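Local atomic coordinates of uncharacterized protein (Proteus penneri, PDB entry 3RD4), a protein that is of unknown function and belongs to the DUF2500 family, folding as a small, strongly curved antiparallel beta sheet that assembles with further copies of itself. Residues 4-10 with 68-74; 38-42 with 61-65; 52-57 with 74-79. Residue numbers count along the deposited sequence, not the author numbering.

Contact 1: residues 4-10 with 68-74; sequences VKLYMVE and MKGRLFM
Strands 4-10 and 69-74 run antiparallel, their axes 4.6 Å apart at closest and 152° between directions. Hydrogen-bonded pairs are Lys5-Met74, Tyr7-Leu72 and Val9-Gly70; Leu6-Phe73, Met8-Arg71 and Glu10-Lys69 are non-hydrogen-bonded. Tyr7 N to Leu72 O and Leu72 N to Tyr7 O are 2.9 Å, Val9 N to Gly70 O 2.9 Å, Gly70 N to Val9 O 3.1 Å and Met74 N to Lys5 O 3.1 Å; Lys5 N to Met74 O, 3.1 Å, is weak. Tyr7, Val9, Leu72 and Met74 share the inner face. Tyr7 (chi1 m) brings CE1 to 3.6 Å from Met74 CB, and Met74 SD lies obliquely 4.6 Å from the Tyr7 ring centroid, a Met-aromatic contact; Val9 (chi1 p) puts CG1 3.7 Å from Leu72 CB. On the other face Leu6, with chi1 t, lays CD1 over the Phe73 ring (m), 3.9 Å from its centroid, a CH-pi contact. Met8 (m, m) puts SD 3.7 Å from Arg71 CG, while the guanidinium of Arg71 bridges to Glu83. Extended Glu10 faces Lys69, OE2 to NZ 3.7 Å, a long salt bridge. This ladder joins the sheet's central strand to its neighbour, one face largely apolar with Lys5 exposed at its end, the other mixed and charged.

Contact 2: residues 38-42 with 61-65; sequences YQVTF and YQNIE
Segment 38-42 is an extended beta strand; 61-65 leaves the short helix 58-61 through a type I turn from Tyr61 to Ile64, closed by Ile64 N to Tyr61 O at 3.2 Å. The two meet through side chains, with the nearest CA atoms, those of Tyr38 and Tyr61, 6.1 Å apart. Tyr61, still helical, points its CB toward the strand with chi1 t, bringing CD1 to 3.5 Å from Tyr38 CB. Tyr38 takes chi1 m, and the two rings meet obliquely, centroids 5.3 Å apart and planes at 48°, with Tyr38 CD1 over a face of the Tyr61 ring. At that ring's edge, Tyr61 CE1 is 3.8 Å from Gln39 O; Lys14 of strand 4-20 adds a cation-pi contact, and Arg49 of a second subunit packs on Tyr61. The helix end and turn pack against the side chains of strand 34-44, which lies between 4-20 and 50-56 in the curved antiparallel sheet. Gln62 and Asn63 carry the chain round the turn, beyond contact range of the strand. Ile64 then turns back toward it in the m, t rotamer: its CG2 lies 4.2 Å from Val40 CG2, and its CD1 reaches the edge of the Phe42 ring, 4.3 Å from CZ. Phe42 has a sideways CA-CB bond, and with chi1 m its ring end comes nearer; that ring also meets Phe82. Glu65 points away from the strand, its carboxylate forming salt bridges to Lys14 and to Arg49 of the second subunit.

Contact 3: residues 52-57 with 74-79; sequences LVLNID and MQGSRF
Phe79, Leu54 and Met74 carry most of this buried apolar contact. Residues 52-56 form an extended strand, while 74-79 is a beta hairpin: a type II' turn from Gln75 to Arg78 links the ends of two strands, with Gln75 N to Arg78 O and Arg78 N to Gln75 O both 3.0 Å. Gly76 sits at its positive-phi position (67/-110). Phe79, with chi1 t, points toward the strand, one face of its ring against Ile56 CG2, a CH-pi contact. Ile56 uses chi1 p and chi2 t, and the CA atoms of Ile56 and Phe79 are 6.2 Å apart. Leu54 CD1 lies 3.8 Å from Phe79 CB, near the plane of the ring. Strand 78-84, the hairpin's second arm, and strand 50-56 are the outermost strands of the chain's five-stranded sheet, so their meeting reveals how strongly the sheet curls, bringing its two edges together through side chains. Leu54 (chi1 -26°, chi2 t) also meets Met74, its CD1 3.8 Å from SD. Met74, with chi1 m and chi2 t, sets its sulfur against both Leu54 and Leu52, whose CG is 4.0 Å from SD. Asp57 OD2 approaches the ring edge at Phe79 CE2, 4.0 Å away; Asp57 is the N-cap of the following helix, its side chain capping a backbone N, and its OD1 also hydrogen-bonds Ser60 OG. Beyond Leu52 and Val53, a third subunit continues the sheet by a parallel ladder.

From the N terminus, strand 4-20 supplies residues 4-10, and contact 1 closes the longest loop when the chain returns at 68-74. Contact 2 lies wholly within that span: strand 34-44 meets the turn after helix 58-61, before the chain reaches 68. Contact 3 starts inside the loop of contact 2, at 52-57, but ends beyond it at 74-79, and so crosses both others. It shares Met74 with contact 1. Contact 1 pairs neighbouring strands, contact 2 packs the turn onto the sheet, and contact 3 joins edge strand 50-56 to the 69-75/78-84 hairpin. Leu72 and Phe42 bridge contacts 1 and 2, and Leu72 also meets Phe79 and Leu54 of contact 3.

Contact 1: residues 4-10 with 68-74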
loop_
_atom_site.group_PDB
_atom_site.type_symbol
_atom_site.label_atom_id
_atom_site.label_comp_id
_atom_site.label_asym_id
_atom_site.label_seq_id
_atom_site.Cartn_x
_atom_site.Cartn_y
_atom_site.Cartn_z
ATOM N N VAL B 4 -4.921 3.602 26.448
ATOM C CA VAL B 4 -4.207 2.403 26.024
ATOM C C VAL B 4 -5.068 1.158 26.155
ATOM O O VAL B 4 -5.313 0.686 27.265
ATOM C CB VAL B 4 -2.907 2.223 26.870
ATOM C CG1 VAL B 4 -3.225 2.413 28.328
ATOM C CG2 VAL B 4 -2.297 0.847 26.642
ATOM N N LYS B 5 -5.521 0.624 25.023
ATOM C CA LYS B 5 -6.362 -0.576 25.022
ATOM C C LYS B 5 -5.584 -1.894 24.937
ATOM O O LYS B 5 -4.395 -1.922 24.587
ATOM C CB LYS B 5 -7.373 -0.526 23.861
ATOM C CG LYS B 5 -8.770 -0.021 24.221
ATOM C CD LYS B 5 -8.868 1.499 24.153
ATOM C CE LYS B 5 -10.265 1.991 24.544
ATOM N NZ LYS B 5 -10.332 3.490 24.628
ATOM N N LEU B 6 -6.276 -2.982 25.272
ATOM C CA LEU B 6 -5.704 -4.319 25.203
ATOM C C LEU B 6 -6.358 -5.088 24.051
ATOM O O LEU B 6 -7.525 -4.871 23.722
ATOM C CB LEU B 6 -5.935 -5.101 26.499
ATOM C CG LEU B 6 -5.289 -6.499 26.430
ATOM C CD1 LEU B 6 -3.968 -6.471 27.190
ATOM C CD2 LEU B 6 -6.209 -7.572 27.006
ATOM N N TYR B 7 -5.586 -5.975 23.431
ATOM C CA TYR B 7 -6.075 -6.800 22.340
ATOM C C TYR B 7 -5.476 -8.199 22.496
ATOM O O TYR B 7 -4.267 -8.379 22.327
ATOM C CB TYR B 7 -5.659 -6.242 20.972
ATOM C CG TYR B 7 -6.099 -4.829 20.678
ATOM C CD1 TYR B 7 -5.228 -3.754 20.888
ATOM C CD2 TYR B 7 -7.375 -4.559 20.179
ATOM C CE1 TYR B 7 -5.612 -2.436 20.610
ATOM C CE2 TYR B 7 -7.775 -3.243 19.896
ATOM C CZ TYR B 7 -6.883 -2.186 20.116
ATOM O OH TYR B 7 -7.254 -0.882 19.857
ATOM N N MET B 8 -6.308 -9.180 22.848
ATOM C CA MET B 8 -5.845 -10.559 22.980
ATOM C C MET B 8 -5.528 -10.956 21.552
ATOM O O MET B 8 -6.412 -10.997 20.696
ATOM C CB MET B 8 -6.945 -11.434 23.572
ATOM C CG MET B 8 -7.288 -11.039 25.005
ATOM S SD MET B 8 -5.781 -10.967 26.005
ATOM C CE MET B 8 -5.132 -12.665 25.731
ATOM N N VAL B 9 -4.264 -11.255 21.292
ATOM C CA VAL B 9 -3.861 -11.531 19.935
ATOM C C VAL B 9 -2.974 -12.744 19.733
ATOM O O VAL B 9 -2.646 -13.454 20.672
ATOM C CB VAL B 9 -3.175 -10.267 19.376
ATOM C CG1 VAL B 9 -1.753 -10.160 19.891
ATOM C CG2 VAL B 9 -3.231 -10.272 17.889
ATOM N N GLU B 10 -2.618 -12.973 18.476
ATOM C CA GLU B 10 -1.764 -14.086 18.054
ATOM C C GLU B 10 -0.850 -13.554 16.954
ATOM O O GLU B 10 -1.305 -12.877 16.031
ATOM C CB GLU B 10 -2.622 -15.243 17.521
ATOM C CG GLU B 10 -1.869 -16.338 16.760
ATOM C CD GLU B 10 -2.778 -17.516 16.344
ATOM O OE1 GLU B 10 -3.905 -17.283 15.833
ATOM O OE2 GLU B 10 -2.351 -18.684 16.520
ATOM N N MET B 68 3.132 -16.988 18.599
ATOM C CA MET B 68 3.076 -16.658 20.024
ATOM C C MET B 68 1.678 -16.075 20.245
ATOM O O MET B 68 1.076 -15.522 19.319
ATOM C CB MET B 68 4.088 -15.569 20.400
ATOM C CG MET B 68 5.546 -15.944 20.470
ATOM S SD MET B 68 6.531 -14.448 20.923
ATOM C CE MET B 68 8.186 -15.154 21.009
ATOM N N LYS B 69 1.156 -16.202 21.460
ATOM C CA LYS B 69 -0.151 -15.639 21.772
ATOM C C LYS B 69 -0.054 -14.845 23.052
ATOM O O LYS B 69 0.552 -15.293 24.020
ATOM C CB LYS B 69 -1.205 -16.732 21.930
ATOM C CG LYS B 69 -1.444 -17.524 20.664
ATOM C CD LYS B 69 -2.759 -18.298 20.718
ATOM C CE LYS B 69 -2.893 -19.231 19.506
ATOM N NZ LYS B 69 -4.215 -19.937 19.448
ATOM N N GLY B 70 -0.644 -13.661 23.066
ATOM C CA GLY B 70 -0.573 -12.865 24.271
ATOM C C GLY B 70 -1.419 -11.610 24.284
ATOM O O GLY B 70 -2.383 -11.480 23.536
ATOM N N ARG B 71 -1.061 -10.686 25.162
ATOM C CA ARG B 71 -1.780 -9.439 25.265
ATOM C C ARG B 71 -1.026 -8.425 24.443
ATOM O O ARG B 71 0.202 -8.370 24.491
ATOM C CB ARG B 71 -1.830 -8.980 26.713
ATOM C CG ARG B 71 -2.639 -9.879 27.600
ATOM C CD ARG B 71 -2.677 -9.330 29.012
ATOM N NE ARG B 71 -1.336 -9.244 29.580
ATOM C CZ ARG B 71 -0.536 -10.291 29.745
ATOM N NH1 ARG B 71 -0.934 -11.509 29.384
ATOM N NH2 ARG B 71 0.663 -10.120 30.273
ATOM N N LEU B 72 -1.757 -7.633 23.675
ATOM C CA LEU B 72 -1.138 -6.600 22.869
ATOM C C LEU B 72 -1.617 -5.262 23.419
ATOM O O LEU B 72 -2.813 -5.063 23.590
ATOM C CB LEU B 72 -1.560 -6.762 21.407
ATOM C CG LEU B 72 -1.400 -5.554 20.485
ATOM C CD1 LEU B 72 0.046 -5.137 20.453
ATOM C CD2 LEU B 72 -1.882 -5.901 19.099
ATOM N N PHE B 73 -0.702 -4.359 23.744
ATOM C CA PHE B 73 -1.118 -3.047 24.241
ATOM C C PHE B 73 -0.880 -2.023 23.140
ATOM O O PHE B 73 0.187 -1.987 22.520
ATOM C CB PHE B 73 -0.327 -2.635 25.494
ATOM C CG PHE B 73 -0.521 -3.547 26.670
ATOM C CD1 PHE B 73 0.276 -4.676 26.827
ATOM C CD2 PHE B 73 -1.518 -3.296 27.603
ATOM C CE1 PHE B 73 0.081 -5.546 27.902
ATOM C CE2 PHE B 73 -1.722 -4.156 28.679
ATOM C CZ PHE B 73 -0.920 -5.286 28.828
ATOM N N MET B 74 -1.876 -1.191 22.886
ATOM C CA MET B 74 -1.729 -0.179 21.858
ATOM C C MET B 74 -2.275 1.141 22.338
ATOM O O MET B 74 -3.313 1.192 22.997
ATOM C CB MET B 74 -2.478 -0.578 20.590
ATOM C CG MET B 74 -1.712 -1.458 19.621
ATOM S SD MET B 74 -2.777 -1.922 18.243
ATOM C CE MET B 74 -2.977 -0.341 17.474
HETATM O O HOH W 1 -6.038 1.971 21.278
#

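Contact 2: residues 38-42 with 61-65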
loop_
_atom_site.group_PDB
_atom_site.type_symbol
_atom_site.label_atom_id
_atom_site.label_comp_id
_atom_site.label_asym_id
_atom_site.label_seq_id
_atom_site.Cartn_x
_atom_site.Cartn_y
_atom_site.Cartn_z
ATOM N N TYR B 38 10.262 -2.542 11.144
ATOM C CA TYR B 38 10.096 -3.855 11.725
ATOM C C TYR B 38 8.614 -4.075 11.941
ATOM O O TYR B 38 8.064 -3.692 12.973
ATOM C CB TYR B 38 10.860 -3.884 13.035
ATOM C CG TYR B 38 12.299 -3.526 12.827
ATOM C CD1 TYR B 38 13.195 -4.461 12.315
ATOM C CD2 TYR B 38 12.773 -2.259 13.131
ATOM C CE1 TYR B 38 14.535 -4.142 12.120
ATOM C CE2 TYR B 38 14.117 -1.930 12.937
ATOM C CZ TYR B 38 14.989 -2.880 12.435
ATOM O OH TYR B 38 16.320 -2.588 12.268
ATOM N N GLN B 39 7.949 -4.681 10.967
ATOM C CA GLN B 39 6.516 -4.885 11.121
ATOM C C GLN B 39 6.118 -6.301 11.452
ATOM O O GLN B 39 6.669 -7.258 10.920
ATOM C CB GLN B 39 5.770 -4.462 9.859
ATOM C CG GLN B 39 5.635 -5.573 8.862
ATOM C CD GLN B 39 4.641 -5.259 7.781
ATOM O OE1 GLN B 39 4.082 -6.163 7.180
ATOM N NE2 GLN B 39 4.423 -3.981 7.519
ATOM N N VAL B 40 5.155 -6.429 12.349
ATOM C CA VAL B 40 4.651 -7.739 12.714
ATOM C C VAL B 40 3.135 -7.702 12.602
ATOM O O VAL B 40 2.498 -6.710 12.943
ATOM C CB VAL B 40 5.115 -8.191 14.154
ATOM C CG1 VAL B 40 5.326 -7.019 15.055
ATOM C CG2 VAL B 40 4.080 -9.105 14.762
ATOM N N THR B 41 2.561 -8.770 12.071
ATOM C CA THR B 41 1.115 -8.834 11.910
ATOM C C THR B 41 0.440 -9.580 13.068
ATOM O O THR B 41 0.655 -10.781 13.258
ATOM C CB THR B 41 0.747 -9.522 10.581
ATOM O OG1 THR B 41 1.320 -8.787 9.496
ATOM C CG2 THR B 41 -0.755 -9.561 10.401
ATOM N N PHE B 42 -0.371 -8.858 13.839
ATOM C CA PHE B 42 -1.098 -9.432 14.967
ATOM C C PHE B 42 -2.541 -9.711 14.563
ATOM O O PHE B 42 -3.177 -8.872 13.923
ATOM C CB PHE B 42 -1.108 -8.461 16.143
ATOM C CG PHE B 42 0.250 -8.148 16.682
ATOM C CD1 PHE B 42 0.915 -6.998 16.290
ATOM C CD2 PHE B 42 0.866 -9.005 17.578
ATOM C CE1 PHE B 42 2.173 -6.709 16.781
ATOM C CE2 PHE B 42 2.122 -8.721 18.072
ATOM C CZ PHE B 42 2.776 -7.570 17.674
ATOM N N TYR B 61 10.775 -6.270 17.980
ATOM C CA TYR B 61 10.687 -7.147 16.817
ATOM C C TYR B 61 11.530 -8.395 17.060
ATOM O O TYR B 61 11.100 -9.513 16.806
ATOM C CB TYR B 61 11.206 -6.378 15.594
ATOM C CG TYR B 61 11.241 -7.153 14.300
ATOM C CD1 TYR B 61 10.099 -7.285 13.514
ATOM C CD2 TYR B 61 12.419 -7.767 13.868
ATOM C CE1 TYR B 61 10.125 -8.016 12.329
ATOM C CE2 TYR B 61 12.462 -8.494 12.689
ATOM C CZ TYR B 61 11.312 -8.616 11.921
ATOM O OH TYR B 61 11.353 -9.325 10.740
ATOM N N GLN B 62 12.735 -8.179 17.573
ATOM C CA GLN B 62 13.687 -9.251 17.864
ATOM C C GLN B 62 13.205 -10.264 18.890
ATOM O O GLN B 62 13.787 -11.339 19.026
ATOM C CB GLN B 62 14.997 -8.658 18.385
ATOM C CG GLN B 62 15.650 -7.617 17.490
ATOM C CD GLN B 62 17.116 -7.903 17.250
ATOM O OE1 GLN B 62 17.464 -8.740 16.414
ATOM N NE2 GLN B 62 17.985 -7.221 17.990
ATOM N N ASN B 63 12.164 -9.914 19.631
ATOM C CA ASN B 63 11.655 -10.804 20.658
ATOM C C ASN B 63 10.245 -11.292 20.403
ATOM O O ASN B 63 9.604 -11.829 21.306
ATOM C CB ASN B 63 11.720 -10.108 22.014
ATOM C CG ASN B 63 13.079 -10.220 22.644
ATOM O OD1 ASN B 63 13.530 -11.314 22.967
ATOM N ND2 ASN B 63 13.751 -9.089 22.818
ATOM N N ILE B 64 9.761 -11.106 19.180
ATOM C CA ILE B 64 8.414 -11.540 18.824
ATOM C C ILE B 64 8.451 -12.514 17.658
ATOM O O ILE B 64 8.859 -12.162 16.555
ATOM C CB ILE B 64 7.523 -10.344 18.436
ATOM C CG1 ILE B 64 7.352 -9.420 19.633
ATOM C CG2 ILE B 64 6.172 -10.830 17.958
ATOM C CD1 ILE B 64 6.775 -8.075 19.277
ATOM N N GLU B 65 8.032 -13.750 17.904
ATOM C CA GLU B 65 8.013 -14.743 16.850
ATOM C C GLU B 65 6.600 -15.116 16.500
ATOM O O GLU B 65 5.693 -14.940 17.299
ATOM C CB GLU B 65 8.786 -15.988 17.270
ATOM C CG GLU B 65 10.267 -15.893 16.958
ATOM C CD GLU B 65 10.522 -15.493 15.505
ATOM O OE1 GLU B 65 10.044 -16.198 14.589
ATOM O OE2 GLU B 65 11.199 -14.467 15.280
#

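Contact 3: residues 52-57 with 74-79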
loop_
_atom_site.group_PDB
_atom_site.type_symbol
_atom_site.label_atom_id
_atom_site.label_comp_id
_atom_site.label_asym_id
_atom_site.label_seq_id
_atom_site.Cartn_x
_atom_site.Cartn_y
_atom_site.Cartn_z
ATOM N N LEU B 52 -3.846 -6.589 12.904
ATOM C CA LEU B 52 -3.101 -5.362 13.141
ATOM C C LEU B 52 -1.743 -5.549 12.493
ATOM O O LEU B 52 -1.042 -6.524 12.766
ATOM C CB LEU B 52 -2.921 -5.104 14.648
ATOM C CG LEU B 52 -4.068 -4.474 15.446
ATOM C CD1 LEU B 52 -4.564 -3.282 14.666
ATOM C CD2 LEU B 52 -5.207 -5.441 15.674
ATOM N N VAL B 53 -1.370 -4.639 11.608
ATOM C CA VAL B 53 -0.065 -4.761 10.980
ATOM C C VAL B 53 0.757 -3.540 11.384
ATOM O O VAL B 53 0.920 -2.585 10.621
ATOM C CB VAL B 53 -0.186 -4.868 9.446
ATOM C CG1 VAL B 53 1.012 -5.645 8.902
ATOM C CG2 VAL B 53 -1.482 -5.572 9.076
ATOM N N LEU B 54 1.276 -3.598 12.604
ATOM C CA LEU B 54 2.049 -2.509 13.175
ATOM C C LEU B 54 3.553 -2.558 12.911
ATOM O O LEU B 54 4.140 -3.633 12.714
ATOM C CB LEU B 54 1.827 -2.472 14.691
ATOM C CG LEU B 54 0.500 -3.044 15.196
ATOM C CD1 LEU B 54 0.500 -3.118 16.703
ATOM C CD2 LEU B 54 -0.640 -2.183 14.696
ATOM N N ASN B 55 4.166 -1.374 12.912
ATOM C CA ASN B 55 5.609 -1.247 12.744
ATOM C C ASN B 55 6.049 -0.990 14.166
ATOM O O ASN B 55 5.525 -0.100 14.821
ATOM C CB ASN B 55 5.958 -0.056 11.863
ATOM C CG ASN B 55 5.327 -0.154 10.498
ATOM O OD1 ASN B 55 5.461 -1.175 9.808
ATOM N ND2 ASN B 55 4.632 0.909 10.092
ATOM N N ILE B 56 6.983 -1.789 14.655
ATOM C CA ILE B 56 7.428 -1.655 16.026
ATOM C C ILE B 56 8.932 -1.470 16.062
ATOM O O ILE B 56 9.605 -1.698 15.061
ATOM C CB ILE B 56 7.040 -2.921 16.837
ATOM C CG1 ILE B 56 7.755 -4.148 16.278
ATOM C CG2 ILE B 56 5.565 -3.204 16.701
ATOM C CD1 ILE B 56 7.457 -5.411 17.050
ATOM N N ASP B 57 9.458 -1.065 17.214
ATOM C CA ASP B 57 10.899 -0.860 17.381
ATOM C C ASP B 57 11.718 -2.130 17.118
ATOM O O ASP B 57 11.207 -3.253 17.230
ATOM C CB ASP B 57 11.165 -0.367 18.787
ATOM C CG ASP B 57 10.504 -1.242 19.815
ATOM O OD1 ASP B 57 11.234 -2.031 20.475
ATOM O OD2 ASP B 57 9.252 -1.145 19.927
ATOM N N MET B 74 -1.876 -1.191 22.886
ATOM C CA MET B 74 -1.729 -0.179 21.858
ATOM C C MET B 74 -2.275 1.141 22.338
ATOM O O MET B 74 -3.313 1.192 22.997
ATOM C CB MET B 74 -2.478 -0.578 20.590
ATOM C CG MET B 74 -1.712 -1.458 19.621
ATOM S SD MET B 74 -2.777 -1.922 18.243
ATOM C CE MET B 74 -2.977 -0.341 17.474
ATOM N N GLN B 75 -1.561 2.207 22.010
ATOM C CA GLN B 75 -1.991 3.547 22.367
ATOM C C GLN B 75 -2.540 4.045 21.044
ATOM O O GLN B 75 -1.780 4.410 20.134
ATOM C CB GLN B 75 -0.805 4.396 22.794
ATOM C CG GLN B 75 -1.144 5.492 23.762
ATOM C CD GLN B 75 -0.077 6.554 23.780
ATOM O OE1 GLN B 75 0.024 7.351 22.845
ATOM N NE2 GLN B 75 0.741 6.565 24.832
ATOM N N GLY B 76 -3.863 4.035 20.928
ATOM C CA GLY B 76 -4.471 4.452 19.687
ATOM C C GLY B 76 -4.114 3.427 18.624
ATOM O O GLY B 76 -4.590 2.279 18.667
ATOM N N SER B 77 -3.259 3.828 17.682
ATOM C CA SER B 77 -2.849 2.944 16.586
ATOM C C SER B 77 -1.371 2.578 16.669
ATOM O O SER B 77 -0.857 1.809 15.846
ATOM C CB SER B 77 -3.105 3.621 15.244
ATOM O OG SER B 77 -2.205 4.702 15.058
ATOM N N ARG B 78 -0.696 3.138 17.669
ATOM C CA ARG B 78 0.723 2.896 17.868
ATOM C C ARG B 78 0.972 1.695 18.778
ATOM O O ARG B 78 0.325 1.532 19.813
ATOM C CB ARG B 78 1.374 4.152 18.457
ATOM C CG ARG B 78 2.899 4.136 18.426
ATOM C CD ARG B 78 3.510 5.391 19.067
ATOM N NE ARG B 78 3.224 5.500 20.502
ATOM C CZ ARG B 78 3.759 4.721 21.444
ATOM N NH1 ARG B 78 4.620 3.768 21.114
ATOM N NH2 ARG B 78 3.426 4.892 22.722
ATOM N N PHE B 79 1.907 0.846 18.376
ATOM C CA PHE B 79 2.260 -0.327 19.163
ATOM C C PHE B 79 2.893 0.137 20.461
ATOM O O PHE B 79 3.683 1.070 20.449
ATOM C CB PHE B 79 3.270 -1.185 18.401
ATOM C CG PHE B 79 3.894 -2.288 19.224
ATOM C CD1 PHE B 79 3.207 -3.473 19.465
ATOM C CD2 PHE B 79 5.194 -2.154 19.723
ATOM C CE1 PHE B 79 3.807 -4.516 20.185
ATOM C CE2 PHE B 79 5.804 -3.192 20.445
ATOM C CZ PHE B 79 5.108 -4.375 20.673
#